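Local coordinates for putative lipoprotein (Bacteroides ovatus, PDB 3OQQ) that is of unknown function but is probably an extracellular lipoprotein, with calcium ions bound at several sites in the crystal, at residues A[327-330]-A[331-334]; A[354-357]-A[358-361]; A[398-401]-A[402-405]; A[337-340]-A[341-345]. All coordinates share one frame; numbering follows the deposited sequence.

Interaction 1 (A[327-330]-A[331-334]); sequences ILDT and NRQN
Thr330 O is held by several donors: Gln333 N at 3.2 Å, a water that also donates to Gln333 O, and the hydroxyl of Tyr350. It sits in the turn that takes the chain from the end of helix 314-328 into strand 333-339. The motif is an Asx turn leading into one turn of 3-10 helix: Asn331 N donates to Asp329 OD1 over 3.0 Å, and Arg332 N reaches Asp329 O, also at 3.0 Å and straighter. One aspartate thus supplies both a side-chain and a main-chain acceptor. Its CG stands opposite the backbone N (chi1 -171°), which carries the carboxylate forward over the turn, and Asn331 N meets OD1 from above the carboxylate plane, 53° out of it.

Arg332 runs past the same carboxylate, with its CG 3.8 Å from Asp329 OD2. The two charged planes are 84° apart and Arg332 NE stays 4.0 Å from Asp329 OD2, beyond salt-bridge range; the guanidinium finds its ion pair through NH1 with Asp198 of the neighbouring strand. Lys387 NZ joins Thr330 OG1 to Gln333 OE1, so the polar ends on that side share one donor, while the amide nitrogen of the extended Gln333 side chain bonds back to Leu326 O. On its way there Gln333 NE2 passes 4.1 Å from Ile327 CA.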
ATOM      1  N   ILE A 327       7.109  -2.700   5.737  1.00 30.77           N
ATOM      2  CA  ILE A 327       7.208  -3.248   4.378  1.00 30.84           C
ATOM      3  C   ILE A 327       7.199  -4.775   4.438  1.00 36.59           C
ATOM      4  O   ILE A 327       6.521  -5.422   3.625  1.00 35.74           O
ATOM      5  CB  ILE A 327       8.461  -2.728   3.626  1.00 34.13           C
ATOM      6  CG1 ILE A 327       8.379  -1.207   3.364  1.00 33.93           C
ATOM      7  CG2 ILE A 327       8.758  -3.566   2.326  1.00 34.88           C
ATOM      8  CD1 ILE A 327       8.171  -0.798   1.963  1.00 42.54           C
ATOM      9  N   LEU A 328       8.011  -5.351   5.353  1.00 34.07           N
ATOM     10  CA  LEU A 328       8.170  -6.793   5.453  1.00 33.95           C
ATOM     11  C   LEU A 328       6.883  -7.477   5.897  1.00 39.34           C
ATOM     12  O   LEU A 328       6.418  -8.382   5.193  1.00 41.33           O
ATOM     13  CB  LEU A 328       9.355  -7.179   6.368  1.00 34.77           C
ATOM     14  CG  LEU A 328      10.773  -6.774   5.866  1.00 39.50           C
ATOM     15  CD1 LEU A 328      11.861  -7.350   6.753  1.00 40.14           C
ATOM     16  CD2 LEU A 328      11.012  -7.178   4.405  1.00 41.54           C
ATOM     17  N   ASP A 329       6.287  -7.045   7.017  1.00 32.98           N
ATOM     18  CA  ASP A 329       5.054  -7.660   7.509  1.00 31.99           C
ATOM     19  C   ASP A 329       3.790  -6.986   6.907  1.00 36.82           C
ATOM     20  O   ASP A 329       3.415  -5.867   7.289  1.00 36.68           O
ATOM     21  CB  ASP A 329       5.022  -7.633   9.042  1.00 33.24           C
ATOM     22  CG  ASP A 329       3.903  -8.431   9.687  1.00 34.36           C
ATOM     23  OD1 ASP A 329       3.036  -8.955   8.946  1.00 33.15           O
ATOM     24  OD2 ASP A 329       3.848  -8.465  10.931  1.00 37.13           O
ATOM     25  N   THR A 330       3.102  -7.713   6.009  1.00 31.83           N
ATOM     26  CA  THR A 330       1.878  -7.231   5.357  1.00 30.57           C
ATOM     27  C   THR A 330       0.805  -6.842   6.397  1.00 31.56           C
ATOM     28  O   THR A 330       0.040  -5.919   6.142  1.00 28.47           O
ATOM     29  CB  THR A 330       1.337  -8.272   4.344  1.00 36.17           C
ATOM     30  OG1 THR A 330       0.280  -7.676   3.605  1.00 37.39           O
ATOM     31  CG2 THR A 330       0.865  -9.581   4.985  1.00 31.71           C
ATOM     32  N   ASN A 331       0.789  -7.527   7.574  1.00 27.96           N
ATOM     33  CA  ASN A 331      -0.183  -7.310   8.651  1.00 26.56           C
ATOM     34  C   ASN A 331       0.012  -5.987   9.385  1.00 28.11           C
ATOM     35  O   ASN A 331      -0.881  -5.609  10.133  1.00 29.28           O
ATOM     36  CB  ASN A 331      -0.167  -8.458   9.645  1.00 26.93           C
ATOM     37  CG  ASN A 331      -0.446  -9.801   9.009  1.00 41.07           C
ATOM     38  OD1 ASN A 331       0.403 -10.686   9.006  1.00 39.44           O
ATOM     39  ND2 ASN A 331      -1.623  -9.965   8.423  1.00 26.72           N
ATOM     40  N   ARG A 332       1.123  -5.271   9.153  1.00 22.87           N
ATOM     41  CA  ARG A 332       1.384  -3.962   9.773  1.00 23.58           C
ATOM     42  C   ARG A 332       0.758  -2.802   8.935  1.00 26.68           C
ATOM     43  O   ARG A 332       0.641  -1.673   9.420  1.00 25.73           O
ATOM     44  CB  ARG A 332       2.898  -3.744   9.985  1.00 23.74           C
ATOM     45  CG  ARG A 332       3.542  -4.727  10.963  1.00 27.01           C
ATOM     46  CD  ARG A 332       3.333  -4.348  12.396  1.00 43.35           C
ATOM     47  NE  ARG A 332       4.038  -5.250  13.308  1.00 54.54           N
ATOM     48  CZ  ARG A 332       3.932  -5.217  14.635  1.00 62.09           C
ATOM     49  NH1 ARG A 332       3.154  -4.314  15.226  1.00 49.52           N
ATOM     50  NH2 ARG A 332       4.594  -6.089  15.382  1.00 42.21           N
ATOM     51  N   GLN A 333       0.347  -3.098   7.688  1.00 22.98           N
ATOM     52  CA  GLN A 333      -0.276  -2.108   6.828  1.00 22.26           C
ATOM     53  C   GLN A 333      -1.770  -2.236   7.008  1.00 23.72           C
ATOM     54  O   GLN A 333      -2.428  -2.958   6.273  1.00 24.15           O
ATOM     55  CB  GLN A 333       0.159  -2.285   5.370  1.00 23.72           C
ATOM     56  CG  GLN A 333       1.664  -2.487   5.185  1.00 27.89           C
ATOM     57  CD  GLN A 333       1.997  -2.841   3.760  1.00 41.78           C
ATOM     58  OE1 GLN A 333       1.124  -3.180   2.952  1.00 33.92           O
ATOM     59  NE2 GLN A 333       3.270  -2.771   3.417  1.00 32.98           N
ATOM     60  N   ASN A 334      -2.282  -1.613   8.062  1.00 19.39           N
ATOM     61  CA  ASN A 334      -3.680  -1.749   8.407  1.00 19.33           C
ATOM     62  C   ASN A 334      -4.525  -0.687   7.678  1.00 21.00           C
ATOM     63  O   ASN A 334      -4.885   0.340   8.245  1.00 18.25           O
ATOM     64  CB  ASN A 334      -3.876  -1.710   9.939  1.00 18.85           C
ATOM     65  CG  ASN A 334      -5.304  -1.954  10.354  1.00 24.37           C
ATOM     66  OD1 ASN A 334      -6.162  -2.231   9.529  1.00 15.96           O
ATOM     67  ND2 ASN A 334      -5.597  -1.856  11.622  1.00 20.56           N
TER
HETATM   68  O   HOH W   1      -2.614  -4.863   4.601  1.00 30.34           O

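Interaction 2 (A[354-357]-A[358-361])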
ATOM      1  N   SER A 354      -7.857   2.504  17.678  1.00 20.52           N
ATOM      2  CA  SER A 354      -8.193   2.662  19.114  1.00 21.68           C
ATOM      3  C   SER A 354      -9.426   3.554  19.318  1.00 26.66           C
ATOM      4  O   SER A 354     -10.211   3.303  20.216  1.00 28.41           O
ATOM      5  CB  SER A 354      -7.031   3.290  19.884  1.00 25.71           C
ATOM      6  OG  SER A 354      -5.861   2.509  19.746  1.00 45.16           O
ATOM      7  N   ALA A 355      -9.583   4.600  18.495  1.00 22.87           N
ATOM      8  CA  ALA A 355     -10.709   5.536  18.578  1.00 22.52           C
ATOM      9  C   ALA A 355     -12.020   4.854  18.223  1.00 26.58           C
ATOM     10  O   ALA A 355     -13.040   5.134  18.836  1.00 27.93           O
ATOM     11  CB  ALA A 355     -10.471   6.701  17.628  1.00 22.85           C
ATOM     12  N   TYR A 356     -11.991   3.935  17.249  1.00 23.34           N
ATOM     13  CA  TYR A 356     -13.205   3.250  16.831  1.00 23.08           C
ATOM     14  C   TYR A 356     -13.468   1.976  17.616  1.00 28.69           C
ATOM     15  O   TYR A 356     -14.592   1.456  17.556  1.00 29.58           O
ATOM     16  CB  TYR A 356     -13.129   2.926  15.325  1.00 22.14           C
ATOM     17  CG  TYR A 356     -14.458   2.505  14.757  1.00 22.72           C
ATOM     18  CD1 TYR A 356     -15.535   3.387  14.726  1.00 24.57           C
ATOM     19  CD2 TYR A 356     -14.666   1.200  14.311  1.00 23.14           C
ATOM     20  CE1 TYR A 356     -16.778   2.993  14.242  1.00 25.33           C
ATOM     21  CE2 TYR A 356     -15.911   0.791  13.831  1.00 24.45           C
ATOM     22  CZ  TYR A 356     -16.966   1.692  13.803  1.00 30.95           C
ATOM     23  OH  TYR A 356     -18.209   1.315  13.353  1.00 30.08           O
ATOM     24  N   LYS A 357     -12.446   1.469  18.336  1.00 25.67           N
ATOM     25  CA  LYS A 357     -12.484   0.189  19.058  1.00 26.60           C
ATOM     26  C   LYS A 357     -13.793  -0.056  19.843  1.00 30.62           C
ATOM     27  O   LYS A 357     -14.394  -1.138  19.694  1.00 30.40           O
ATOM     28  CB  LYS A 357     -11.279   0.036  20.002  1.00 29.28           C
ATOM     29  CG  LYS A 357     -11.003  -1.423  20.350  1.00 37.78           C
ATOM     30  CD  LYS A 357     -10.347  -1.583  21.707  1.00 46.07           C
ATOM     31  CE  LYS A 357     -10.101  -3.038  22.027  1.00 55.44           C
ATOM     32  NZ  LYS A 357     -10.165  -3.298  23.492  1.00 64.15           N
ATOM     33  N   ALA A 358     -14.211   0.921  20.665  1.00 27.76           N
ATOM     34  CA  ALA A 358     -15.413   0.809  21.508  1.00 29.12           C
ATOM     35  C   ALA A 358     -16.669   0.656  20.638  1.00 33.33           C
ATOM     36  O   ALA A 358     -17.501  -0.216  20.926  1.00 33.19           O
ATOM     37  CB  ALA A 358     -15.545   2.017  22.456  1.00 29.21           C
ATOM     38  N   GLU A 359     -16.787   1.482  19.570  1.00 29.69           N
ATOM     39  CA  GLU A 359     -17.918   1.431  18.639  1.00 29.94           C
ATOM     40  C   GLU A 359     -17.976   0.086  17.933  1.00 32.19           C
ATOM     41  O   GLU A 359     -19.064  -0.468  17.801  1.00 32.66           O
ATOM     42  CB  GLU A 359     -17.818   2.543  17.591  1.00 31.43           C
ATOM     43  CG  GLU A 359     -18.437   3.865  18.010  1.00 51.04           C
ATOM     44  CD  GLU A 359     -18.039   5.005  17.089  1.00 79.52           C
ATOM     45  OE1 GLU A 359     -18.626   5.110  15.988  1.00 81.72           O
ATOM     46  OE2 GLU A 359     -17.103   5.760  17.443  1.00 73.45           O
ATOM     47  N   TYR A 360     -16.805  -0.440  17.484  1.00 25.69           N
ATOM     48  CA  TYR A 360     -16.701  -1.716  16.780  1.00 24.24           C
ATOM     49  C   TYR A 360     -17.275  -2.818  17.629  1.00 29.65           C
ATOM     50  O   TYR A 360     -18.090  -3.595  17.137  1.00 28.40           O
ATOM     51  CB  TYR A 360     -15.242  -2.040  16.383  1.00 24.04           C
ATOM     52  CG  TYR A 360     -15.059  -3.417  15.772  1.00 24.09           C
ATOM     53  CD1 TYR A 360     -15.203  -3.621  14.401  1.00 25.28           C
ATOM     54  CD2 TYR A 360     -14.756  -4.519  16.567  1.00 25.01           C
ATOM     55  CE1 TYR A 360     -15.014  -4.879  13.831  1.00 24.48           C
ATOM     56  CE2 TYR A 360     -14.596  -5.789  16.012  1.00 25.85           C
ATOM     57  CZ  TYR A 360     -14.726  -5.963  14.640  1.00 29.47           C
ATOM     58  OH  TYR A 360     -14.576  -7.203  14.077  1.00 25.39           O
ATOM     59  N   GLU A 361     -16.847  -2.882  18.902  1.00 28.30           N
ATOM     60  CA  GLU A 361     -17.282  -3.885  19.874  1.00 29.39           C
ATOM     61  C   GLU A 361     -18.782  -3.792  20.149  1.00 35.05           C
ATOM     62  O   GLU A 361     -19.435  -4.822  20.200  1.00 34.69           O
ATOM     63  CB  GLU A 361     -16.474  -3.755  21.175  1.00 30.94           C
ATOM     64  CG  GLU A 361     -15.075  -4.325  20.986  1.00 39.71           C
ATOM     65  CD  GLU A 361     -14.078  -4.210  22.121  1.00 56.75           C
ATOM     66  OE1 GLU A 361     -14.423  -3.648  23.183  1.00 44.24           O
ATOM     67  OE2 GLU A 361     -12.929  -4.669  21.931  1.00 54.86           O
TER
HETATM   68  O   HOH W   2     -12.670   3.307  21.332  1.00 24.07           O
HETATM   69  O   HOH W   3     -15.550   4.134  19.651  1.00 36.00           O
HETATM   70  O   HOH W   4     -20.209   2.790  14.005  1.00 46.06           O
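Tyr356 lies beneath the first turn of helix 357-364, and its ring is the tightly packed part of this i to i+3/i+4 contact. Glu359 CB sits over one ring face, 4.0 Å from the centroid and 28° off the normal, a CH-pi contact. The Glu359 side chain runs across the ring, and its carboxylate, the plane turned 66° from that of the ring, ends beside Tyr356 CE1 with OE1 3.3 Å from that atom. On the same side of the ring, but farther round it, Tyr360 CB lies 3.9 Å from Tyr356 CE2. A chi1 of -167° folds the Tyr356 ring back under the helix, while its carbonyl oxygen receives Tyr360 N at 2.9 Å almost in line with C=O. Trp135 and Lys343 also pack on this ring, and Tyr360 extends away to bond Tyr376 N through its hydroxyl.

The solvent side is looser. Lys357 and Glu361, one helical turn apart, form a salt bridge of 3.5 Å between Lys357 NZ and Glu361 OE2, with both side chains stretched out along an exposed flank. Waters take up the amides of the first turn: one accepts from Ala358 N, another from Glu359 N at 2.9 Å. A third water stands 2.6 Å from Tyr356 OH and bonds weakly to Glu359 OE1. The chemistry therefore divides the helix start: aromatic and aliphatic carbon faces the protein, while water and a long ion pair, probably well screened, serve the outer surface.

Interaction 3 (A[398-401]-A[402-405]); sequences RVPF and REAY
This is a helix-start contact: Pro400 occupies the N-cap position of the short helix 401-404, and the aromatic pair Phe401 and Tyr405 spans that helix on its buried side. Two backbone amides converge on Pro400 O. Ala404 N lies in the carbonyl plane at 3.2 Å, whereas Glu403 N comes from above that plane at 2.9 Å with a more bent N-H...O angle of 142°. Tyr405 N completes the turn on Phe401 O, 2.9 Å away, just before the chain leaves helical geometry.

Among the side chains, Tyr405 CD2 lies over one face of the Phe401 ring, toward its rim, and comes within 3.5 Å of Phe401 CZ. The rings are oblique to each other, their centroids 5.0 Å apart and their planes at 31°. The first torsion of Phe401 (chi1 -161°) turns the ring away from its own amide and along the helix to meet Tyr405. The far end of Tyr405 is fixed by a bond from its hydroxyl to Arg393 O, and Phe408 meets the Phe401 ring edge-to-face. Replacing Phe401 by an alanine would probably leave a gap between Tyr405 and Phe408 and deprive both rings of a partner.

On the outer side the Glu403 carboxylate lies against the proline ring, OE2 being 3.6 Å from Pro400 CG. Just upstream, Arg398 N bonds the calcium ligand Asp146. The chemistry implies an aromatic inner side and a charged outer side, next to a calcium-bound loop.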
ATOM      1  N   ARG A 398     -21.705  -2.646  -9.781  1.00 21.42           N
ATOM      2  CA  ARG A 398     -22.650  -3.761  -9.612  1.00 21.49           C
ATOM      3  C   ARG A 398     -22.240  -5.029 -10.384  1.00 26.95           C
ATOM      4  O   ARG A 398     -23.021  -5.978 -10.446  1.00 29.31           O
ATOM      5  CB  ARG A 398     -24.089  -3.347  -9.973  1.00 21.99           C
ATOM      6  CG  ARG A 398     -24.763  -2.487  -8.877  1.00 30.64           C
ATOM      7  CD  ARG A 398     -26.138  -1.986  -9.315  1.00 31.40           C
ATOM      8  NE  ARG A 398     -26.060  -1.202 -10.554  1.00 45.08           N
ATOM      9  CZ  ARG A 398     -25.822   0.109 -10.610  1.00 59.10           C
ATOM     10  NH1 ARG A 398     -25.676   0.818  -9.494  1.00 37.76           N
ATOM     11  NH2 ARG A 398     -25.742   0.723 -11.784  1.00 44.59           N
ATOM     12  N   VAL A 399     -21.013  -5.087 -10.917  1.00 22.25           N
ATOM     13  CA  VAL A 399     -20.524  -6.311 -11.551  1.00 22.74           C
ATOM     14  C   VAL A 399     -19.932  -7.185 -10.423  1.00 27.64           C
ATOM     15  O   VAL A 399     -19.012  -6.721  -9.732  1.00 26.67           O
ATOM     16  CB  VAL A 399     -19.500  -6.058 -12.701  1.00 26.62           C
ATOM     17  CG1 VAL A 399     -18.802  -7.351 -13.113  1.00 25.90           C
ATOM     18  CG2 VAL A 399     -20.162  -5.398 -13.906  1.00 26.74           C
ATOM     19  N   PRO A 400     -20.429  -8.432 -10.213  1.00 26.10           N
ATOM     20  CA  PRO A 400     -19.846  -9.287  -9.155  1.00 25.60           C
ATOM     21  C   PRO A 400     -18.339  -9.471  -9.342  1.00 26.59           C
ATOM     22  O   PRO A 400     -17.904  -9.755 -10.455  1.00 26.96           O
ATOM     23  CB  PRO A 400     -20.594 -10.621  -9.323  1.00 28.50           C
ATOM     24  CG  PRO A 400     -21.880 -10.265  -9.986  1.00 33.40           C
ATOM     25  CD  PRO A 400     -21.508  -9.140 -10.939  1.00 28.43           C
ATOM     26  N   PHE A 401     -17.542  -9.306  -8.263  1.00 21.35           N
ATOM     27  CA  PHE A 401     -16.075  -9.446  -8.319  1.00 19.17           C
ATOM     28  C   PHE A 401     -15.649 -10.782  -8.952  1.00 24.32           C
ATOM     29  O   PHE A 401     -14.812 -10.773  -9.847  1.00 23.43           O
ATOM     30  CB  PHE A 401     -15.429  -9.274  -6.933  1.00 19.55           C
ATOM     31  CG  PHE A 401     -13.950  -8.956  -7.042  1.00 18.30           C
ATOM     32  CD1 PHE A 401     -13.518  -7.732  -7.548  1.00 18.84           C
ATOM     33  CD2 PHE A 401     -12.996  -9.901  -6.701  1.00 18.54           C
ATOM     34  CE1 PHE A 401     -12.149  -7.453  -7.684  1.00 19.30           C
ATOM     35  CE2 PHE A 401     -11.622  -9.618  -6.825  1.00 20.19           C
ATOM     36  CZ  PHE A 401     -11.208  -8.397  -7.304  1.00 17.60           C
ATOM     37  N   ARG A 402     -16.293 -11.910  -8.562  1.00 22.82           N
ATOM     38  CA  ARG A 402     -16.037 -13.265  -9.079  1.00 22.17           C
ATOM     39  C   ARG A 402     -16.304 -13.361 -10.634  1.00 28.87           C
ATOM     40  O   ARG A 402     -15.782 -14.272 -11.279  1.00 29.40           O
ATOM     41  CB  ARG A 402     -16.898 -14.286  -8.310  1.00 20.70           C
ATOM     42  CG  ARG A 402     -18.345 -14.318  -8.793  1.00 32.90           C
ATOM     43  CD  ARG A 402     -19.316 -14.908  -7.826  1.00 41.99           C
ATOM     44  NE  ARG A 402     -19.179 -16.347  -7.712  1.00 39.97           N
ATOM     45  CZ  ARG A 402     -20.103 -17.143  -7.186  1.00 55.49           C
ATOM     46  NH1 ARG A 402     -21.262 -16.645  -6.766  1.00 42.63           N
ATOM     47  NH2 ARG A 402     -19.881 -18.444  -7.086  1.00 31.89           N
ATOM     48  N   GLU A 403     -17.110 -12.438 -11.211  1.00 24.86           N
ATOM     49  CA  GLU A 403     -17.359 -12.391 -12.670  1.00 24.61           C
ATOM     50  C   GLU A 403     -16.262 -11.592 -13.368  1.00 26.03           C
ATOM     51  O   GLU A 403     -15.850 -11.962 -14.460  1.00 25.05           O
ATOM     52  CB  GLU A 403     -18.751 -11.824 -12.999  1.00 26.13           C
ATOM     53  CG  GLU A 403     -19.864 -12.786 -12.622  1.00 31.53           C
ATOM     54  CD  GLU A 403     -21.265 -12.414 -13.055  1.00 48.48           C
ATOM     55  OE1 GLU A 403     -21.411 -11.637 -14.025  1.00 39.36           O
ATOM     56  OE2 GLU A 403     -22.223 -12.915 -12.425  1.00 56.70           O
ATOM     57  N   ALA A 404     -15.767 -10.509 -12.734  1.00 21.88           N
ATOM     58  CA  ALA A 404     -14.626  -9.736 -13.241  1.00 20.27           C
ATOM     59  C   ALA A 404     -13.355 -10.593 -13.185  1.00 23.79           C
ATOM     60  O   ALA A 404     -12.501 -10.478 -14.069  1.00 22.97           O
ATOM     61  CB  ALA A 404     -14.437  -8.472 -12.406  1.00 20.25           C
ATOM     62  N   TYR A 405     -13.237 -11.455 -12.125  1.00 20.21           N
ATOM     63  CA  TYR A 405     -12.099 -12.347 -11.903  1.00 19.80           C
ATOM     64  C   TYR A 405     -12.593 -13.812 -11.792  1.00 23.58           C
ATOM     65  O   TYR A 405     -12.872 -14.266 -10.676  1.00 23.47           O
ATOM     66  CB  TYR A 405     -11.281 -11.888 -10.649  1.00 19.45           C
ATOM     67  CG  TYR A 405     -10.551 -10.597 -10.934  1.00 17.82           C
ATOM     68  CD1 TYR A 405      -9.307 -10.602 -11.562  1.00 18.51           C
ATOM     69  CD2 TYR A 405     -11.165  -9.364 -10.708  1.00 17.82           C
ATOM     70  CE1 TYR A 405      -8.675  -9.413 -11.926  1.00 16.48           C
ATOM     71  CE2 TYR A 405     -10.557  -8.172 -11.094  1.00 18.56           C
ATOM     72  CZ  TYR A 405      -9.310  -8.202 -11.704  1.00 24.12           C
ATOM     73  OH  TYR A 405      -8.720  -7.041 -12.124  1.00 20.68           O
TER

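Interaction 4 (A[337-340]-A[341-345]); sequences IKVN and GGKEI. With PGE (triethylene glycol), chain G.
A beta hairpin with a G1 bulge joins strands 333-339 and 343-346 at the edge of a six-stranded antiparallel sheet. Its turn is type II: Gly342 N donates to Val339 O at 2.9 Å, with Asn340 and Gly341 at the corners. Gly341 and Gly342 both have positive phi, where a CB would press on the preceding carbonyl, so the backbone itself calls for glycine. Beyond the bulge Val339 N reaches Lys343 O, and Ile337 pairs with Ile345 by two bonds, the shorter being Ile345 N to Ile337 O at 2.8 Å (172°).

Lys338 and Glu344 form the intervening non-hydrogen-bonded pair and share one face of the sheet. Their stems touch, Lys338 CG to Glu344 CG, at 4.1 Å, and a triethylene glycol, probably from the crystallisation liquor, curls round the lysine end. The Lys338 chain bends at chi3 (-126°) to bring NZ within 2.8 Å of PGE O2, with O3 a second firm acceptor and O1 and O4 weaker ones. PGE O1 donates a hydrogen bond to Glu344 OE1 at 2.7 Å, bridging two opposite charges not in direct contact; Glu344 OE2 is held by His346. A methionine in place of Lys338 is likely to leave the glycol oxygens without their donor and to remove the lysine charge that faces Glu344 across the glycol.

On the opposite face Ile337 and Ile345 lie side by side, Ile337 CG1 to Ile345 CB 4.0 Å, and Ile345 CD1 reaches Val339 CG1 at 4.1 Å.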
ATOM      1  N   ILE A 337     -11.277   2.159   5.456  1.00 14.56           N
ATOM      2  CA  ILE A 337     -12.129   3.192   4.922  1.00 14.58           C
ATOM      3  C   ILE A 337     -13.149   3.616   5.992  1.00 21.41           C
ATOM      4  O   ILE A 337     -13.413   2.870   6.948  1.00 20.79           O
ATOM      5  CB  ILE A 337     -12.829   2.828   3.592  1.00 17.65           C
ATOM      6  CG1 ILE A 337     -13.796   1.593   3.736  1.00 18.86           C
ATOM      7  CG2 ILE A 337     -11.787   2.678   2.465  1.00 15.97           C
ATOM      8  CD1 ILE A 337     -14.906   1.579   2.830  1.00 19.65           C
ATOM      9  N   LYS A 338     -13.692   4.833   5.829  1.00 17.55           N
ATOM     10  CA  LYS A 338     -14.814   5.315   6.620  1.00 17.78           C
ATOM     11  C   LYS A 338     -15.951   5.679   5.690  1.00 21.62           C
ATOM     12  O   LYS A 338     -15.738   6.091   4.542  1.00 20.01           O
ATOM     13  CB  LYS A 338     -14.480   6.502   7.527  1.00 18.61           C
ATOM     14  CG  LYS A 338     -13.534   6.201   8.657  1.00 19.34           C
ATOM     15  CD  LYS A 338     -13.819   7.175   9.792  1.00 28.12           C
ATOM     16  CE  LYS A 338     -12.600   7.907  10.217  1.00 39.68           C
ATOM     17  NZ  LYS A 338     -12.890   8.776  11.390  1.00 37.62           N
ATOM     18  N   VAL A 339     -17.164   5.459   6.176  1.00 19.74           N
ATOM     19  CA  VAL A 339     -18.378   5.789   5.441  1.00 21.04           C
ATOM     20  C   VAL A 339     -19.122   6.831   6.249  1.00 26.91           C
ATOM     21  O   VAL A 339     -18.878   6.961   7.463  1.00 25.89           O
ATOM     22  CB  VAL A 339     -19.240   4.538   5.113  1.00 25.23           C
ATOM     23  CG1 VAL A 339     -18.422   3.495   4.340  1.00 24.65           C
ATOM     24  CG2 VAL A 339     -19.851   3.935   6.369  1.00 24.68           C
ATOM     25  N   ASN A 340     -19.981   7.612   5.576  1.00 25.60           N
ATOM     26  CA  ASN A 340     -20.790   8.674   6.176  1.00 26.39           C
ATOM     27  C   ASN A 340     -21.351   8.235   7.529  1.00 33.69           C
ATOM     28  O   ASN A 340     -21.982   7.190   7.622  1.00 32.61           O
ATOM     29  CB  ASN A 340     -21.926   9.038   5.222  1.00 28.73           C
ATOM     30  CG  ASN A 340     -22.695  10.247   5.648  1.00 44.71           C
ATOM     31  OD1 ASN A 340     -22.135  11.341   5.814  1.00 36.71           O
ATOM     32  ND2 ASN A 340     -23.976  10.051   5.895  1.00 35.66           N
ATOM     33  N   GLY A 341     -21.078   9.006   8.576  1.00 33.54           N
ATOM     34  CA  GLY A 341     -21.510   8.634   9.915  1.00 34.49           C
ATOM     35  C   GLY A 341     -20.364   8.175  10.798  1.00 40.49           C
ATOM     36  O   GLY A 341     -20.535   8.104  12.013  1.00 42.21           O
ATOM     37  N   GLY A 342     -19.205   7.852  10.203  1.00 35.26           N
ATOM     38  CA  GLY A 342     -18.015   7.466  10.954  1.00 34.15           C
ATOM     39  C   GLY A 342     -17.740   5.983  11.133  1.00 35.41           C
ATOM     40  O   GLY A 342     -16.791   5.615  11.830  1.00 35.69           O
ATOM     41  N   LYS A 343     -18.559   5.115  10.528  1.00 28.61           N
ATOM     42  CA  LYS A 343     -18.322   3.680  10.555  1.00 26.39           C
ATOM     43  C   LYS A 343     -16.984   3.387   9.827  1.00 25.59           C
ATOM     44  O   LYS A 343     -16.760   3.868   8.719  1.00 24.13           O
ATOM     45  CB  LYS A 343     -19.489   2.972   9.879  1.00 29.67           C
ATOM     46  CG  LYS A 343     -19.731   1.552  10.313  1.00 33.55           C
ATOM     47  CD  LYS A 343     -20.501   0.809   9.242  1.00 40.92           C
ATOM     48  CE  LYS A 343     -21.945   1.222   9.108  1.00 44.54           C
ATOM     49  NZ  LYS A 343     -22.521   0.723   7.840  1.00 49.97           N
ATOM     50  N   GLU A 344     -16.097   2.639  10.478  1.00 21.14           N
ATOM     51  CA  GLU A 344     -14.754   2.310  10.022  1.00 20.47           C
ATOM     52  C   GLU A 344     -14.684   0.843   9.628  1.00 23.19           C
ATOM     53  O   GLU A 344     -15.082  -0.027  10.409  1.00 21.97           O
ATOM     54  CB  GLU A 344     -13.788   2.629  11.179  1.00 22.32           C
ATOM     55  CG  GLU A 344     -12.340   2.879  10.828  1.00 28.99           C
ATOM     56  CD  GLU A 344     -11.490   2.947  12.081  1.00 22.63           C
ATOM     57  OE1 GLU A 344     -11.411   4.032  12.695  1.00 19.43           O
ATOM     58  OE2 GLU A 344     -10.984   1.887  12.505  1.00 21.28           O
ATOM     59  N   ILE A 345     -14.210   0.568   8.395  1.00 17.80           N
ATOM     60  CA  ILE A 345     -14.112  -0.793   7.859  1.00 17.76           C
ATOM     61  C   ILE A 345     -12.643  -1.122   7.586  1.00 20.59           C
ATOM     62  O   ILE A 345     -11.947  -0.328   6.994  1.00 20.05           O
ATOM     63  CB  ILE A 345     -15.008  -0.948   6.582  1.00 19.74           C
ATOM     64  CG1 ILE A 345     -16.448  -0.449   6.859  1.00 19.90           C
ATOM     65  CG2 ILE A 345     -15.011  -2.404   6.027  1.00 17.94           C
ATOM     66  CD1 ILE A 345     -17.343  -0.208   5.615  1.00 22.82           C
TER
HETATM   67  C1  PGE G 462     -11.436   7.052  14.024  1.00 42.35           C
HETATM   68  O1  PGE G 462     -12.590   6.368  13.450  1.00 47.05           O
HETATM   69  C2  PGE G 462     -10.261   7.211  13.091  1.00 35.69           C
HETATM   70  O2  PGE G 462     -10.336   8.473  12.501  1.00 39.82           O
HETATM   71  C3  PGE G 462      -9.124   9.179  12.289  1.00 39.27           C
HETATM   72  C4  PGE G 462      -9.435  10.572  11.753  1.00 39.56           C
HETATM   73  O4  PGE G 462     -13.455  11.464   9.673  1.00 43.36           O
HETATM   74  C6  PGE G 462     -12.030  11.436   9.287  1.00 29.59           C
HETATM   75  C5  PGE G 462     -11.090  11.661  10.370  1.00 38.91           C
HETATM   76  O3  PGE G 462     -10.345  10.464  10.646  1.00 45.83           O
HETATM   77  O   HOH W   5     -19.576  11.281   7.975  1.00 41.58           O
HETATM   78  O   HOH W   6     -21.669   5.428   9.601  1.00 44.98           O

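From the N terminus the four contacts follow in series; none nests within or crosses another, and each joins two segments that follow directly in the chain. Interaction 1 turns helix 314-328 into strand 333-339. Interaction 4 comes next and reverses that strand into strand 343-346; the two centres are about 22 Å apart. After a loop, interaction 2 opens helix 357-364 and returns to the hairpin: Tyr356 OH lies 3.4 Å from Lys343 CG. Interaction 3 starts helix 401-404 beside a calcium site; its nearest atoms are about 14 Å from interaction 4. Interactions 1 and 4 thus lie at the two ends of strand 333-339, interaction 2 packs on the hairpin, and interaction 3 belongs to the C-terminal region.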